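Local atomic coordinates of leucine rich repeat and phosphatase domain containing protein (Entamoeba histolytica, PDB entry 3EMU), a protein that probably binds phosphate-like groups through a dual-specificity phosphatase fold, although departures from the family's usual catalytic signature leave its assigned phosphatase activity in doubt. Residues T7-Q12 / N24-Y30; Y16-F22 / G89-G95; G97-A103 / Y128-E134. All coordinates share one frame. Residue numbers count along the deposited sequence, not the author numbering.

How the contacts relate
Contact 2 is the buried centre, the parallel pairing of strands 17-21 and 89-94, held by regular backbone hydrogen bonds with mostly apolar side chains on both faces. Contacts 1 and 3 are partly buried and pin irregular chain around it. Contact 1 lies toward one edge of the sheet, where two asparagine side chains and a proline-tyrosine CH-pi contact hold the N-terminal lead-in; it meets contact 2 through the Y30-H18 hydrogen bond and the T11-L19 backbone pairing. Contact 3 starts where strand 89-94 ends: S94 and the loop of 97-103 share one sulfate, and loop 128-134 meets that binding loop, mixing backbone, asparagine and tyrosine hydrogen bonds with aliphatic packing.

Contact 1. Residues T7-Q12 / N24-Y30; sequences TLSPTQ and NAHNVDY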
loop_
_atom_site.group_PDB
_atom_site.type_symbol
_atom_site.label_atom_id
_atom_site.label_comp_id
_atom_site.label_asym_id
_atom_site.label_seq_id
_atom_site.Cartn_x
_atom_site.Cartn_y
_atom_site.Cartn_z
ATOM N N THR A 7 1.561 -15.528 8.260
ATOM C CA THR A 7 1.966 -15.351 6.877
ATOM C C THR A 7 0.869 -15.714 5.871
ATOM O O THR A 7 0.921 -15.291 4.719
ATOM C CB THR A 7 3.255 -16.181 6.554
ATOM O OG1 THR A 7 2.956 -17.594 6.638
ATOM C CG2 THR A 7 4.311 -15.894 7.575
ATOM N N LEU A 8 -0.107 -16.507 6.273
ATOM C CA LEU A 8 -1.127 -16.975 5.339
ATOM C C LEU A 8 -2.296 -15.969 5.138
ATOM O O LEU A 8 -3.167 -16.190 4.319
ATOM C CB LEU A 8 -1.706 -18.325 5.813
ATOM C CG LEU A 8 -0.792 -19.552 5.915
ATOM C CD1 LEU A 8 -1.647 -20.747 6.272
ATOM C CD2 LEU A 8 -0.128 -19.787 4.590
ATOM N N SER A 9 -2.328 -14.907 5.923
ATOM C CA SER A 9 -3.399 -13.909 5.813
ATOM C C SER A 9 -2.880 -12.507 5.596
ATOM O O SER A 9 -1.948 -12.091 6.281
ATOM C CB SER A 9 -4.232 -13.879 7.092
ATOM O OG SER A 9 -5.081 -15.000 7.056
ATOM N N PRO A 10 -3.519 -11.763 4.680
ATOM C CA PRO A 10 -3.265 -10.306 4.691
ATOM C C PRO A 10 -3.648 -9.618 6.026
ATOM O O PRO A 10 -4.349 -10.200 6.876
ATOM C CB PRO A 10 -4.112 -9.783 3.530
ATOM C CG PRO A 10 -4.481 -10.986 2.692
ATOM C CD PRO A 10 -4.540 -12.143 3.677
ATOM N N THR A 11 -3.133 -8.404 6.211
ATOM C CA THR A 11 -3.438 -7.569 7.368
ATOM C C THR A 11 -4.308 -6.344 6.997
ATOM O O THR A 11 -4.026 -5.583 6.031
ATOM C CB THR A 11 -2.140 -7.109 8.076
ATOM O OG1 THR A 11 -1.369 -8.266 8.404
ATOM C CG2 THR A 11 -2.428 -6.322 9.380
ATOM N N GLN A 12 -5.384 -6.166 7.743
ATOM C CA GLN A 12 -6.259 -5.018 7.506
ATOM C C GLN A 12 -5.613 -3.792 8.142
ATOM O O GLN A 12 -5.208 -3.823 9.333
ATOM C CB GLN A 12 -7.648 -5.204 8.119
ATOM C CG GLN A 12 -8.477 -3.951 7.814
ATOM C CD GLN A 12 -9.938 -4.043 8.158
ATOM O OE1 GLN A 12 -10.694 -4.782 7.538
ATOM N NE2 GLN A 12 -10.361 -3.223 9.106
ATOM N N ASN A 24 -0.152 -14.702 0.546
ATOM C CA ASN A 24 -1.493 -14.625 1.118
ATOM C C ASN A 24 -2.536 -13.982 0.197
ATOM O O ASN A 24 -3.714 -14.068 0.475
ATOM C CB ASN A 24 -1.511 -14.028 2.538
ATOM C CG ASN A 24 -0.799 -12.669 2.617
ATOM O OD1 ASN A 24 -0.975 -11.810 1.749
ATOM N ND2 ASN A 24 0.047 -12.516 3.599
ATOM N N ALA A 25 -2.127 -13.420 -0.940
ATOM C CA ALA A 25 -3.139 -13.037 -1.935
ATOM C C ALA A 25 -3.988 -14.247 -2.364
ATOM O O ALA A 25 -5.014 -14.118 -3.062
ATOM C CB ALA A 25 -2.485 -12.411 -3.134
ATOM N N HIS A 26 -3.554 -15.441 -1.969
ATOM C CA HIS A 26 -4.194 -16.660 -2.455
ATOM C C HIS A 26 -5.213 -17.112 -1.443
ATOM O O HIS A 26 -5.938 -18.079 -1.659
ATOM C CB HIS A 26 -3.135 -17.764 -2.747
ATOM C CG HIS A 26 -2.347 -17.520 -4.002
ATOM N ND1 HIS A 26 -1.177 -16.793 -4.013
ATOM C CD2 HIS A 26 -2.581 -17.876 -5.288
ATOM C CE1 HIS A 26 -0.708 -16.736 -5.253
ATOM N NE2 HIS A 26 -1.550 -17.377 -6.048
ATOM N N ASN A 27 -5.250 -16.420 -0.314
ATOM C CA ASN A 27 -6.251 -16.673 0.687
ATOM C C ASN A 27 -7.635 -16.173 0.212
ATOM O O ASN A 27 -8.119 -15.116 0.629
ATOM C CB ASN A 27 -5.816 -16.077 2.025
ATOM C CG ASN A 27 -6.669 -16.558 3.162
ATOM O OD1 ASN A 27 -7.784 -17.033 2.938
ATOM N ND2 ASN A 27 -6.171 -16.455 4.378
ATOM N N VAL A 28 -8.273 -16.965 -0.658
ATOM C CA VAL A 28 -9.495 -16.579 -1.344
ATOM C C VAL A 28 -10.701 -16.395 -0.438
ATOM O O VAL A 28 -11.590 -15.592 -0.735
ATOM C CB VAL A 28 -9.844 -17.561 -2.485
ATOM C CG1 VAL A 28 -8.900 -17.341 -3.642
ATOM C CG2 VAL A 28 -9.754 -19.016 -1.981
ATOM N N ASP A 29 -10.728 -17.124 0.671
ATOM C CA ASP A 29 -11.788 -16.932 1.622
ATOM C C ASP A 29 -11.624 -15.592 2.378
ATOM O O ASP A 29 -12.600 -14.931 2.675
ATOM C CB ASP A 29 -11.851 -18.091 2.608
ATOM C CG ASP A 29 -13.217 -18.232 3.245
ATOM O OD1 ASP A 29 -14.229 -18.103 2.506
ATOM O OD2 ASP A 29 -13.284 -18.463 4.478
ATOM N N TYR A 30 -10.395 -15.248 2.744
ATOM C CA TYR A 30 -10.121 -13.950 3.326
ATOM C C TYR A 30 -10.598 -12.821 2.405
ATOM O O TYR A 30 -11.205 -11.867 2.850
ATOM C CB TYR A 30 -8.620 -13.777 3.591
ATOM C CG TYR A 30 -8.244 -12.439 4.213
ATOM C CD1 TYR A 30 -8.001 -12.328 5.573
ATOM C CD2 TYR A 30 -8.156 -11.303 3.431
ATOM C CE1 TYR A 30 -7.666 -11.113 6.134
ATOM C CE2 TYR A 30 -7.824 -10.079 3.977
ATOM C CZ TYR A 30 -7.585 -9.981 5.317
ATOM O OH TYR A 30 -7.227 -8.764 5.838
#
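Start at T7, in the short 3-10 turn: its carbonyl O receives a hydrogen bond from N24 ND2 at 3.1 Å, while the other side-chain end of N24, OD1, is taken up by the backbone N of S21. One residue on, L8 does the same with a second asparagine, its O accepting from N27 ND2 at 3.0 Å. Both bonds use main-chain carbonyls; the side chains of T7 and L8 start away from 24-30. N27 does double duty. It sits at the N-cap of helix 28-33, where its OD1 accepts from Y30 N at 3.2 Å; with ND2 on L8 O, the two ends of one amide tie the helix start to the incoming chain. After S9, which extends the chain, P10 turns its ring inward between N24 and Y30. P10 CD stands 3.7 Å from the centroid of the Y30 ring and only 9° off its normal, a CH-pi contact over the face, with P10 CG 3.7 Å from Y30 CE2. At T11 and Q12 the chain becomes strand, passing the phenol end of Y30; Q12 CB comes to 4.2 Å from Y30 OH. That hydroxyl is hydrogen-bonded to H18 of strand 17-21. The contact thus packs the N-terminal beta hairpin (11-14 and 17-21) against the start of helix 28-33, with T11 pairing to L19 and P10 reaching L91 of strand 89-94.

Contact 2. Residues Y16-F22 / G89-G95; sequences YIHLGSF and GVLIISG. With SO4 (sulfate ion), chain B.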
loop_
_atom_site.group_PDB
_atom_site.type_symbol
_atom_site.label_atom_id
_atom_site.label_comp_id
_atom_site.label_asym_id
_atom_site.label_seq_id
_atom_site.Cartn_x
_atom_site.Cartn_y
_atom_site.Cartn_z
ATOM N N TYR A 16 -11.407 -1.189 4.549
ATOM C CA TYR A 16 -11.215 -1.329 3.080
ATOM C C TYR A 16 -9.764 -1.527 2.570
ATOM O O TYR A 16 -9.563 -1.777 1.390
ATOM C CB TYR A 16 -11.858 -0.155 2.327
ATOM C CG TYR A 16 -13.306 0.069 2.666
ATOM C CD1 TYR A 16 -14.222 -0.990 2.637
ATOM C CD2 TYR A 16 -13.763 1.334 3.038
ATOM C CE1 TYR A 16 -15.555 -0.799 2.966
ATOM C CE2 TYR A 16 -15.078 1.542 3.361
ATOM C CZ TYR A 16 -15.977 0.477 3.325
ATOM O OH TYR A 16 -17.304 0.698 3.642
ATOM N N ILE A 17 -8.771 -1.397 3.446
ATOM C CA ILE A 17 -7.364 -1.424 3.055
ATOM C C ILE A 17 -6.650 -2.614 3.706
ATOM O O ILE A 17 -6.558 -2.733 4.955
ATOM C CB ILE A 17 -6.625 -0.136 3.528
ATOM C CG1 ILE A 17 -7.342 1.142 3.047
ATOM C CG2 ILE A 17 -5.117 -0.167 3.153
ATOM C CD1 ILE A 17 -7.332 1.375 1.549
ATOM N N HIS A 18 -6.099 -3.474 2.841
ATOM C CA HIS A 18 -5.424 -4.684 3.308
ATOM C C HIS A 18 -4.038 -4.762 2.688
ATOM O O HIS A 18 -3.827 -4.453 1.513
ATOM C CB HIS A 18 -6.276 -5.915 2.997
ATOM C CG HIS A 18 -7.674 -5.861 3.561
ATOM N ND1 HIS A 18 -8.064 -6.584 4.680
ATOM C CD2 HIS A 18 -8.790 -5.218 3.127
ATOM C CE1 HIS A 18 -9.353 -6.388 4.909
ATOM N NE2 HIS A 18 -9.814 -5.550 3.994
ATOM N N LEU A 19 -3.098 -5.153 3.525
ATOM C CA LEU A 19 -1.704 -5.270 3.163
ATOM C C LEU A 19 -1.278 -6.775 3.136
ATOM O O LEU A 19 -1.491 -7.512 4.117
ATOM C CB LEU A 19 -0.891 -4.516 4.194
ATOM C CG LEU A 19 0.593 -4.390 3.944
ATOM C CD1 LEU A 19 0.865 -3.836 2.545
ATOM C CD2 LEU A 19 1.189 -3.524 5.051
ATOM N N GLY A 20 -0.727 -7.218 2.010
ATOM C CA GLY A 20 -0.320 -8.622 1.878
ATOM C C GLY A 20 0.854 -8.940 0.932
ATOM O O GLY A 20 1.550 -8.037 0.425
ATOM N N SER A 21 1.049 -10.236 0.687
ATOM C CA SER A 21 2.118 -10.747 -0.170
ATOM C C SER A 21 1.496 -11.567 -1.309
ATOM O O SER A 21 0.322 -11.974 -1.219
ATOM C CB SER A 21 3.038 -11.653 0.651
ATOM O OG SER A 21 2.301 -12.764 1.155
ATOM N N PHE A 22 2.273 -11.818 -2.365
ATOM C CA PHE A 22 1.896 -12.830 -3.362
ATOM C C PHE A 22 1.324 -14.105 -2.733
ATOM O O PHE A 22 0.283 -14.613 -3.174
ATOM C CB PHE A 22 3.099 -13.218 -4.239
ATOM C CG PHE A 22 2.764 -14.289 -5.269
ATOM C CD1 PHE A 22 2.147 -13.943 -6.477
ATOM C CD2 PHE A 22 3.037 -15.651 -5.015
ATOM C CE1 PHE A 22 1.831 -14.924 -7.404
ATOM C CE2 PHE A 22 2.717 -16.630 -5.938
ATOM C CZ PHE A 22 2.124 -16.285 -7.124
ATOM N N GLY A 89 -13.221 -3.637 -0.448
ATOM C CA GLY A 89 -11.811 -3.814 -0.079
ATOM C C GLY A 89 -10.839 -3.720 -1.244
ATOM O O GLY A 89 -11.107 -4.154 -2.392
ATOM N N VAL A 90 -9.688 -3.138 -0.956
ATOM C CA VAL A 90 -8.549 -3.237 -1.894
ATOM C C VAL A 90 -7.399 -3.941 -1.156
ATOM O O VAL A 90 -7.084 -3.626 0.019
ATOM C CB VAL A 90 -8.118 -1.861 -2.449
ATOM C CG1 VAL A 90 -7.747 -0.915 -1.300
ATOM C CG2 VAL A 90 -6.979 -1.988 -3.451
ATOM N N LEU A 91 -6.775 -4.890 -1.850
ATOM C CA LEU A 91 -5.651 -5.638 -1.279
ATOM C C LEU A 91 -4.378 -5.197 -1.943
ATOM O O LEU A 91 -4.269 -5.239 -3.170
ATOM C CB LEU A 91 -5.852 -7.144 -1.468
ATOM C CG LEU A 91 -4.668 -8.060 -1.075
ATOM C CD1 LEU A 91 -4.264 -7.892 0.410
ATOM C CD2 LEU A 91 -5.086 -9.486 -1.388
ATOM N N ILE A 92 -3.401 -4.761 -1.144
ATOM C CA ILE A 92 -2.184 -4.191 -1.736
ATOM C C ILE A 92 -1.020 -5.158 -1.493
ATOM O O ILE A 92 -0.749 -5.518 -0.358
ATOM C CB ILE A 92 -1.882 -2.761 -1.187
ATOM C CG1 ILE A 92 -3.093 -1.839 -1.481
ATOM C CG2 ILE A 92 -0.571 -2.183 -1.786
ATOM C CD1 ILE A 92 -3.417 -0.862 -0.365
ATOM N N ILE A 93 -0.366 -5.613 -2.561
ATOM C CA ILE A 93 0.598 -6.708 -2.393
ATOM C C ILE A 93 1.898 -6.464 -3.149
ATOM O O ILE A 93 1.910 -5.807 -4.200
ATOM C CB ILE A 93 0.012 -8.098 -2.784
ATOM C CG1 ILE A 93 -0.168 -8.197 -4.289
ATOM C CG2 ILE A 93 -1.275 -8.399 -2.105
ATOM C CD1 ILE A 93 -0.488 -9.658 -4.773
ATOM N N SER A 94 2.997 -6.911 -2.548
ATOM C CA SER A 94 4.283 -7.039 -3.253
ATOM C C SER A 94 4.741 -8.511 -3.084
ATOM O O SER A 94 4.080 -9.265 -2.362
ATOM C CB SER A 94 5.326 -6.039 -2.720
ATOM O OG SER A 94 5.406 -6.139 -1.324
ATOM N N GLY A 95 5.829 -8.918 -3.754
ATOM C CA GLY A 95 6.303 -10.329 -3.736
ATOM C C GLY A 95 6.414 -10.922 -2.333
ATOM O O GLY A 95 5.744 -11.920 -2.012
HETATM S S SO4 B . 8.811 -6.876 -1.547
HETATM O O1 SO4 B . 7.813 -6.597 -0.498
HETATM O O2 SO4 B . 9.248 -5.724 -2.285
HETATM O O3 SO4 B . 9.970 -7.387 -0.836
HETATM O O4 SO4 B . 8.253 -7.792 -2.514
#
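Where a dual-specificity phosphatase normally carries its nucleophilic cysteine, strand 89-94 ends in a serine, S94, whose OG donates a 2.6 Å hydrogen bond to O1 of the bound sulfate. The strand is central in the mixed sheet of this alpha/beta phosphatase fold and leads straight into the P-loop. Sixty-seven residues separate it from its parallel partner 17-21, whose short axis passes 4.7 Å away at 30°. I17 pairs with V90 and the register runs through to S21 with S94. V90 N donates to Y16 O (2.7 Å), then V90 O accepts from H18 N (3.0 Å), I92 N gives to H18 O (2.7 Å), I92 O accepts from G20 N (2.9 Å), and S94 N reaches G20 O only weakly at 3.5 Å. On one face I17 CD1 meets V90 CG1 at 3.7 Å, and with L19 and I92 they pack under helices 68-85 and 100-112. H18, L91 and I93 occupy the reverse face; there G20 lacks a side chain, and L91 CD1 comes within 3.9 Å of G20 N. Just past strand 17-21, F22 N donates to S94 O at 3.1 Å and weakly to G95 O at 3.5 Å.

Contact 3. Residues G97-A103 / Y128-E134; sequences GVNKAPA and YPLIDIE. With SO4 (sulfate ion), chain B.
Y128 opens the loop between helices 117-127 and 135-151 with a type I turn to I131, closed by I131 N to Y128 O at 3.1 Å. With chi1 t, the Y128 ring swings across to G97, whose positive-phi backbone (82/11) carries the O that accepts from Y128 OH at 2.5 Å, near the ring plane; Y128 CE2 lies 3.9 Å from P102 CG. Beyond the turn 131-134 is extended without regular secondary structure (D132 -154/84, I133 -96/130), with I131 CA 5.0 Å from V98 CA and I131 CG1 4.1 Å from P102 CB. D132 N donates to V98 O at 2.9 Å. The loop it contacts is the phosphate-binding P-loop of the protein tyrosine phosphatase superfamily, here with K100 where the family has arginine: V98 N and N99 N each reach sulfate O1 at 3.0 Å, and K100 NZ makes a very short 2.4 Å bond to O2. I133 CA lies 4.2 Å from N99 CA, its CD1 4.1 Å from P102 CB, its CG2 4.2 Å from A103 CB. E134, N-cap residue of helix 135-151, gives its N to N99 OD1 at 2.8 Å; N99, at the N-cap of helix 100-112 with chi1 t, makes no capping bond.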
loop_
_atom_site.group_PDB
_atom_site.type_symbol
_atom_site.label_atom_id
_atom_site.label_comp_id
_atom_site.label_asym_id
_atom_site.label_seq_id
_atom_site.Cartn_x
_atom_site.Cartn_y
_atom_site.Cartn_z
ATOM N N GLY A 97 5.764 -8.856 0.444
ATOM C CA GLY A 97 4.749 -8.166 1.256
ATOM C C GLY A 97 5.389 -7.303 2.338
ATOM O O GLY A 97 4.731 -6.767 3.209
ATOM N N VAL A 98 6.690 -7.124 2.262
ATOM C CA VAL A 98 7.422 -6.579 3.391
ATOM C C VAL A 98 8.001 -5.147 3.127
ATOM O O VAL A 98 8.186 -4.351 4.057
ATOM C CB VAL A 98 8.541 -7.646 3.775
ATOM C CG1 VAL A 98 9.927 -7.070 3.810
ATOM C CG2 VAL A 98 8.147 -8.449 5.022
ATOM N N ASN A 99 8.226 -4.833 1.856
ATOM C CA ASN A 99 9.034 -3.700 1.450
ATOM C C ASN A 99 8.171 -2.743 0.590
ATOM O O ASN A 99 7.683 -1.729 1.093
ATOM C CB ASN A 99 10.232 -4.249 0.683
ATOM C CG ASN A 99 11.117 -3.182 0.084
ATOM O OD1 ASN A 99 11.249 -2.090 0.629
ATOM N ND2 ASN A 99 11.768 -3.518 -1.046
ATOM N N LYS A 100 7.951 -3.098 -0.682
ATOM C CA LYS A 100 7.191 -2.260 -1.615
ATOM C C LYS A 100 5.695 -2.010 -1.261
ATOM O O LYS A 100 5.240 -0.858 -1.312
ATOM C CB LYS A 100 7.314 -2.789 -3.045
ATOM C CG LYS A 100 8.653 -2.551 -3.661
ATOM C CD LYS A 100 8.649 -3.029 -5.116
ATOM C CE LYS A 100 9.533 -4.244 -5.334
ATOM N NZ LYS A 100 9.030 -5.423 -4.616
ATOM N N ALA A 101 4.938 -3.056 -0.935
ATOM C CA ALA A 101 3.528 -2.864 -0.591
ATOM C C ALA A 101 3.345 -1.937 0.658
ATOM O O ALA A 101 2.452 -1.051 0.671
ATOM C CB ALA A 101 2.769 -4.177 -0.425
ATOM N N PRO A 102 4.168 -2.144 1.703
ATOM C CA PRO A 102 4.008 -1.242 2.858
ATOM C C PRO A 102 4.358 0.234 2.554
ATOM O O PRO A 102 3.696 1.121 3.100
ATOM C CB PRO A 102 4.960 -1.828 3.906
ATOM C CG PRO A 102 5.071 -3.340 3.506
ATOM C CD PRO A 102 5.002 -3.324 2.011
ATOM N N ALA A 103 5.367 0.473 1.707
ATOM C CA ALA A 103 5.729 1.823 1.280
ATOM C C ALA A 103 4.530 2.529 0.609
ATOM O O ALA A 103 4.243 3.691 0.917
ATOM C CB ALA A 103 6.950 1.817 0.353
ATOM N N TYR A 128 1.793 -4.133 11.655
ATOM C CA TYR A 128 2.406 -5.020 10.682
ATOM C C TYR A 128 3.911 -5.117 10.954
ATOM O O TYR A 128 4.715 -4.538 10.226
ATOM C CB TYR A 128 2.207 -4.379 9.323
ATOM C CG TYR A 128 2.376 -5.232 8.083
ATOM C CD1 TYR A 128 1.340 -6.076 7.657
ATOM C CD2 TYR A 128 3.532 -5.125 7.279
ATOM C CE1 TYR A 128 1.448 -6.840 6.475
ATOM C CE2 TYR A 128 3.664 -5.877 6.078
ATOM C CZ TYR A 128 2.594 -6.744 5.686
ATOM O OH TYR A 128 2.658 -7.481 4.500
ATOM N N PRO A 129 4.303 -5.877 11.989
ATOM C CA PRO A 129 5.679 -5.859 12.556
ATOM C C PRO A 129 6.770 -6.333 11.594
ATOM O O PRO A 129 7.915 -5.993 11.777
ATOM C CB PRO A 129 5.585 -6.806 13.773
ATOM C CG PRO A 129 4.059 -7.104 13.951
ATOM C CD PRO A 129 3.471 -6.939 12.580
ATOM N N LEU A 130 6.399 -7.039 10.534
ATOM C CA LEU A 130 7.379 -7.492 9.533
ATOM C C LEU A 130 7.858 -6.425 8.542
ATOM O O LEU A 130 8.716 -6.691 7.706
ATOM C CB LEU A 130 6.821 -8.692 8.752
ATOM C CG LEU A 130 6.573 -9.980 9.571
ATOM C CD1 LEU A 130 6.337 -11.169 8.640
ATOM C CD2 LEU A 130 7.749 -10.274 10.539
ATOM N N ILE A 131 7.292 -5.227 8.619
ATOM C CA ILE A 131 7.729 -4.110 7.779
ATOM C C ILE A 131 9.266 -3.976 7.647
ATOM O O ILE A 131 10.024 -3.897 8.648
ATOM C CB ILE A 131 7.078 -2.767 8.283
ATOM C CG1 ILE A 131 7.276 -1.641 7.276
ATOM C CG2 ILE A 131 7.532 -2.393 9.731
ATOM C CD1 ILE A 131 6.348 -0.431 7.533
ATOM N N ASP A 132 9.750 -3.920 6.411
ATOM C CA ASP A 132 11.189 -3.767 6.223
ATOM C C ASP A 132 11.485 -3.110 4.899
ATOM O O ASP A 132 11.751 -3.767 3.880
ATOM C CB ASP A 132 11.909 -5.123 6.371
ATOM C CG ASP A 132 13.435 -4.993 6.300
ATOM O OD1 ASP A 132 13.987 -3.860 6.418
ATOM O OD2 ASP A 132 14.077 -6.038 6.087
ATOM N N ILE A 133 11.422 -1.787 4.913
ATOM C CA ILE A 133 11.397 -1.058 3.650
ATOM C C ILE A 133 12.803 -0.642 3.341
ATOM O O ILE A 133 13.434 -0.062 4.190
ATOM C CB ILE A 133 10.430 0.201 3.720
ATOM C CG1 ILE A 133 9.015 -0.274 4.041
ATOM C CG2 ILE A 133 10.495 1.024 2.394
ATOM C CD1 ILE A 133 8.002 0.823 4.439
ATOM N N GLU A 134 13.287 -0.915 2.137
ATOM C CA GLU A 134 14.608 -0.426 1.719
ATOM C C GLU A 134 14.763 1.108 1.790
ATOM O O GLU A 134 13.843 1.859 1.469
ATOM C CB GLU A 134 14.946 -0.926 0.307
ATOM C CG GLU A 134 14.937 -2.447 0.163
ATOM C CD GLU A 134 15.257 -2.920 -1.268
ATOM O OE1 GLU A 134 14.891 -2.261 -2.281
ATOM O OE2 GLU A 134 15.893 -3.998 -1.368
HETATM S S SO4 B . 8.811 -6.876 -1.547
HETATM O O1 SO4 B . 7.813 -6.597 -0.498
HETATM O O2 SO4 B . 9.248 -5.724 -2.285
HETATM O O3 SO4 B . 9.970 -7.387 -0.836
HETATM O O4 SO4 B . 8.253 -7.792 -2.514
#